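Local coordinates for protein ATP-dependent DNA ligase (Mycobacterium tuberculosis, PDB 6NHZ) that seals breaks in double-stranded DNA with ATP, as the ligase part of a repair enzyme that joins broken ends together with Ku, at residues A13-V18 with K185-N190. The protein carries 1 engineered substitution. Sequence-based numbering, arbitrary orientation.
With ATP (adenosine-5'-triphosphate), chain B.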
loop_
_atom_site.group_PDB
_atom_site.type_symbol
_atom_site.label_atom_id
_atom_site.label_comp_id
_atom_site.label_asym_id
_atom_site.label_seq_id
_atom_site.Cartn_x
_atom_site.Cartn_y
_atom_site.Cartn_z
ATOM N N ALA A 13 6.226 -6.316 9.431
ATOM C CA ALA A 13 7.326 -5.481 9.893
ATOM C C ALA A 13 6.883 -4.581 11.041
ATOM O O ALA A 13 5.705 -4.277 11.191
ATOM C CB ALA A 13 7.864 -4.586 8.772
ATOM N N THR A 14 7.866 -4.093 11.786
ATOM C CA THR A 14 7.647 -3.224 12.934
ATOM C C THR A 14 8.029 -1.795 12.578
ATOM O O THR A 14 9.088 -1.565 11.986
ATOM C CB THR A 14 8.479 -3.722 14.122
ATOM O OG1 THR A 14 8.157 -5.090 14.377
ATOM C CG2 THR A 14 8.208 -2.890 15.359
ATOM N N HIS A 15 7.172 -0.829 12.940
ATOM C CA HIS A 15 7.505 0.564 12.670
ATOM C C HIS A 15 8.771 0.958 13.421
ATOM O O HIS A 15 8.908 0.679 14.618
ATOM C CB HIS A 15 6.358 1.495 13.071
ATOM C CG HIS A 15 5.384 1.770 11.968
ATOM N ND1 HIS A 15 5.768 2.257 10.738
ATOM C CD2 HIS A 15 4.034 1.669 11.928
ATOM C CE1 HIS A 15 4.700 2.421 9.978
ATOM N NE2 HIS A 15 3.634 2.077 10.680
ATOM N N GLY A 16 9.690 1.605 12.714
ATOM C CA GLY A 16 10.965 1.956 13.300
ATOM C C GLY A 16 11.715 2.934 12.423
ATOM O O GLY A 16 11.193 3.431 11.422
ATOM N N THR A 17 12.961 3.197 12.803
ATOM C CA THR A 17 13.856 4.064 12.037
ATOM C C THR A 17 15.001 3.249 11.443
ATOM O O THR A 17 15.707 2.549 12.179
ATOM C CB THR A 17 14.418 5.168 12.937
ATOM O OG1 THR A 17 13.355 6.053 13.303
ATOM C CG2 THR A 17 15.533 5.939 12.237
ATOM N N VAL A 18 15.223 3.371 10.128
ATOM C CA VAL A 18 16.308 2.612 9.482
ATOM C C VAL A 18 17.611 3.393 9.311
ATOM O O VAL A 18 18.650 2.769 9.038
ATOM C CB VAL A 18 15.882 2.049 8.102
ATOM C CG1 VAL A 18 14.619 1.210 8.228
ATOM C CG2 VAL A 18 15.666 3.175 7.104
ATOM N N LYS A 185 9.986 -1.238 9.322
ATOM C CA LYS A 185 9.388 -0.412 8.283
ATOM C C LYS A 185 9.443 1.053 8.693
ATOM O O LYS A 185 9.212 1.403 9.860
ATOM C CB LYS A 185 7.950 -0.825 7.962
ATOM C CG LYS A 185 7.025 -0.983 9.170
ATOM C CD LYS A 185 5.554 -0.944 8.765
ATOM C CE LYS A 185 4.645 -1.268 9.954
ATOM N NZ LYS A 185 3.198 -1.147 9.625
ATOM N N ASP A 186 9.778 1.896 7.720
ATOM C CA ASP A 186 10.068 3.308 7.946
ATOM C C ASP A 186 9.480 4.073 6.768
ATOM O O ASP A 186 9.994 3.981 5.649
ATOM C CB ASP A 186 11.577 3.500 8.068
ATOM C CG ASP A 186 11.965 4.857 8.586
ATOM O OD1 ASP A 186 11.082 5.734 8.710
ATOM O OD2 ASP A 186 13.172 5.031 8.856
ATOM N N LYS A 187 8.398 4.817 7.001
ATOM C CA LYS A 187 7.671 5.469 5.918
ATOM C C LYS A 187 8.075 6.928 5.785
ATOM O O LYS A 187 8.390 7.605 6.769
ATOM C CB LYS A 187 6.162 5.384 6.143
ATOM C CG LYS A 187 5.627 3.983 6.380
ATOM C CD LYS A 187 4.127 3.984 6.586
ATOM C CE LYS A 187 3.401 4.465 5.332
ATOM N NZ LYS A 187 1.974 4.025 5.349
ATOM N N HIS A 188 8.021 7.430 4.558
ATOM C CA HIS A 188 8.479 8.800 4.354
ATOM C C HIS A 188 7.456 9.823 4.825
ATOM O O HIS A 188 7.828 10.848 5.404
ATOM C CB HIS A 188 8.827 9.027 2.891
ATOM C CG HIS A 188 10.076 8.324 2.472
ATOM N ND1 HIS A 188 11.269 8.467 3.149
ATOM C CD2 HIS A 188 10.322 7.469 1.449
ATOM C CE1 HIS A 188 12.194 7.726 2.563
ATOM N NE2 HIS A 188 11.647 7.114 1.528
ATOM N N TRP A 189 6.172 9.570 4.600
ATOM C CA TRP A 189 5.146 10.563 4.875
ATOM C C TRP A 189 4.206 10.079 5.968
ATOM O O TRP A 189 3.914 8.885 6.083
ATOM C CB TRP A 189 4.349 10.926 3.608
ATOM C CG TRP A 189 5.213 11.517 2.531
ATOM C CD1 TRP A 189 5.634 12.834 2.415
ATOM C CD2 TRP A 189 5.794 10.811 1.405
ATOM N NE1 TRP A 189 6.424 12.963 1.312
ATOM C CE2 TRP A 189 6.549 11.762 0.666
ATOM C CE3 TRP A 189 5.753 9.479 0.954
ATOM C CZ2 TRP A 189 7.256 11.429 -0.491
ATOM C CZ3 TRP A 189 6.471 9.153 -0.216
ATOM C CH2 TRP A 189 7.196 10.104 -0.897
ATOM N N ASN A 190 3.750 11.029 6.782
ATOM C CA ASN A 190 2.699 10.759 7.747
ATOM C C ASN A 190 1.364 10.567 7.028
ATOM O O ASN A 190 1.158 11.025 5.898
ATOM C CB ASN A 190 2.588 11.903 8.759
ATOM C CG ASN A 190 3.943 12.385 9.247
ATOM O OD1 ASN A 190 4.470 13.389 8.767
ATOM N ND2 ASN A 190 4.498 11.685 10.232
HETATM P PG ATP B . 0.676 -3.530 8.406
HETATM O O1G ATP B . 2.136 -3.639 8.772
HETATM O O2G ATP B . -0.231 -4.167 9.409
HETATM O O3G ATP B . 0.360 -3.910 6.977
HETATM P PB ATP B . -0.101 -0.919 7.390
HETATM O O1B ATP B . -0.224 0.421 8.068
HETATM O O2B ATP B . -1.177 -1.459 6.486
HETATM O O3B ATP B . 0.271 -1.967 8.566
HETATM P PA ATP B . 2.356 0.256 6.527
HETATM O O1A ATP B . 2.625 0.713 7.940
HETATM O O2A ATP B . 2.038 1.255 5.445
HETATM O O3A ATP B . 1.246 -0.903 6.520
HETATM O "O5'" ATP B . 3.579 -0.664 5.997
HETATM C "C5'" ATP B . 3.694 -0.848 4.589
HETATM C "C4'" ATP B . 2.919 -2.095 4.162
HETATM O "O4'" ATP B . 3.316 -2.544 2.858
HETATM C "C3'" ATP B . 3.174 -3.259 5.082
HETATM O "O3'" ATP B . 2.019 -4.096 5.057
HETATM C "C2'" ATP B . 4.267 -4.022 4.380
HETATM O "O2'" ATP B . 4.253 -5.382 4.832
HETATM C "C1'" ATP B . 3.899 -3.862 2.911
HETATM N N9 ATP B . 5.144 -3.826 2.111
HETATM C C8 ATP B . 5.439 -2.923 1.158
HETATM N N7 ATP B . 6.666 -3.154 0.627
HETATM C C5 ATP B . 7.171 -4.225 1.260
HETATM C C6 ATP B . 8.423 -5.012 1.188
HETATM N N6 ATP B . 9.426 -4.680 0.343
HETATM N N1 ATP B . 8.539 -6.058 2.024
HETATM C C2 ATP B . 7.577 -6.414 2.896
HETATM N N3 ATP B . 6.416 -5.749 3.014
HETATM C C4 ATP B . 6.166 -4.667 2.236
#
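Lys185 is clasped by two backbone hydrogen bonds, one to strand 12-15 and one to the loop just after it. Lys185 N donates to Thr14 O (2.8 Å), and Lys185 O accepts from Gly16 N (2.9 Å). This pairs strand 12-15 with the parallel strand 184-187 in the nucleotidyltransferase domain. The latter strand carries the Lys-x-Lys signature, motif V, of ATP-dependent DNA ligases. A third bond lies further along the loop: Val18 N donates to Asp186 OD2 at 2.9 Å. The N-H meets the anti side of that oxygen, nearly straight at 165° but 27° out of the carboxylate plane. Asp186 points toward the loop from its CB, and CG anti to the backbone N (chi1 -168°) carries the carboxylate on to Val18.

Beyond CG, the extended Lys185 chain runs to the ATP. Lys185 NZ donates hydrogen bonds to ATP O1A (2.6 Å) and ATP O1G, bridging the alpha and gamma phosphates. Lys187 NZ donates to ATP O2A, so both lysines grip the alpha phosphate and probably offset its charge. Arg179 and Lys168 also bind the nucleotide.

Packing lines the path of Lys185. Ala13 CB touches its CG, and the His15 ring covers its end. Lys185 CE sits 3.5 Å from the His15 ring centroid, a CH-pi contact over one face. Lys187 CD meets the same ring at its edge, in plane, 3.8 Å from His15 CE1.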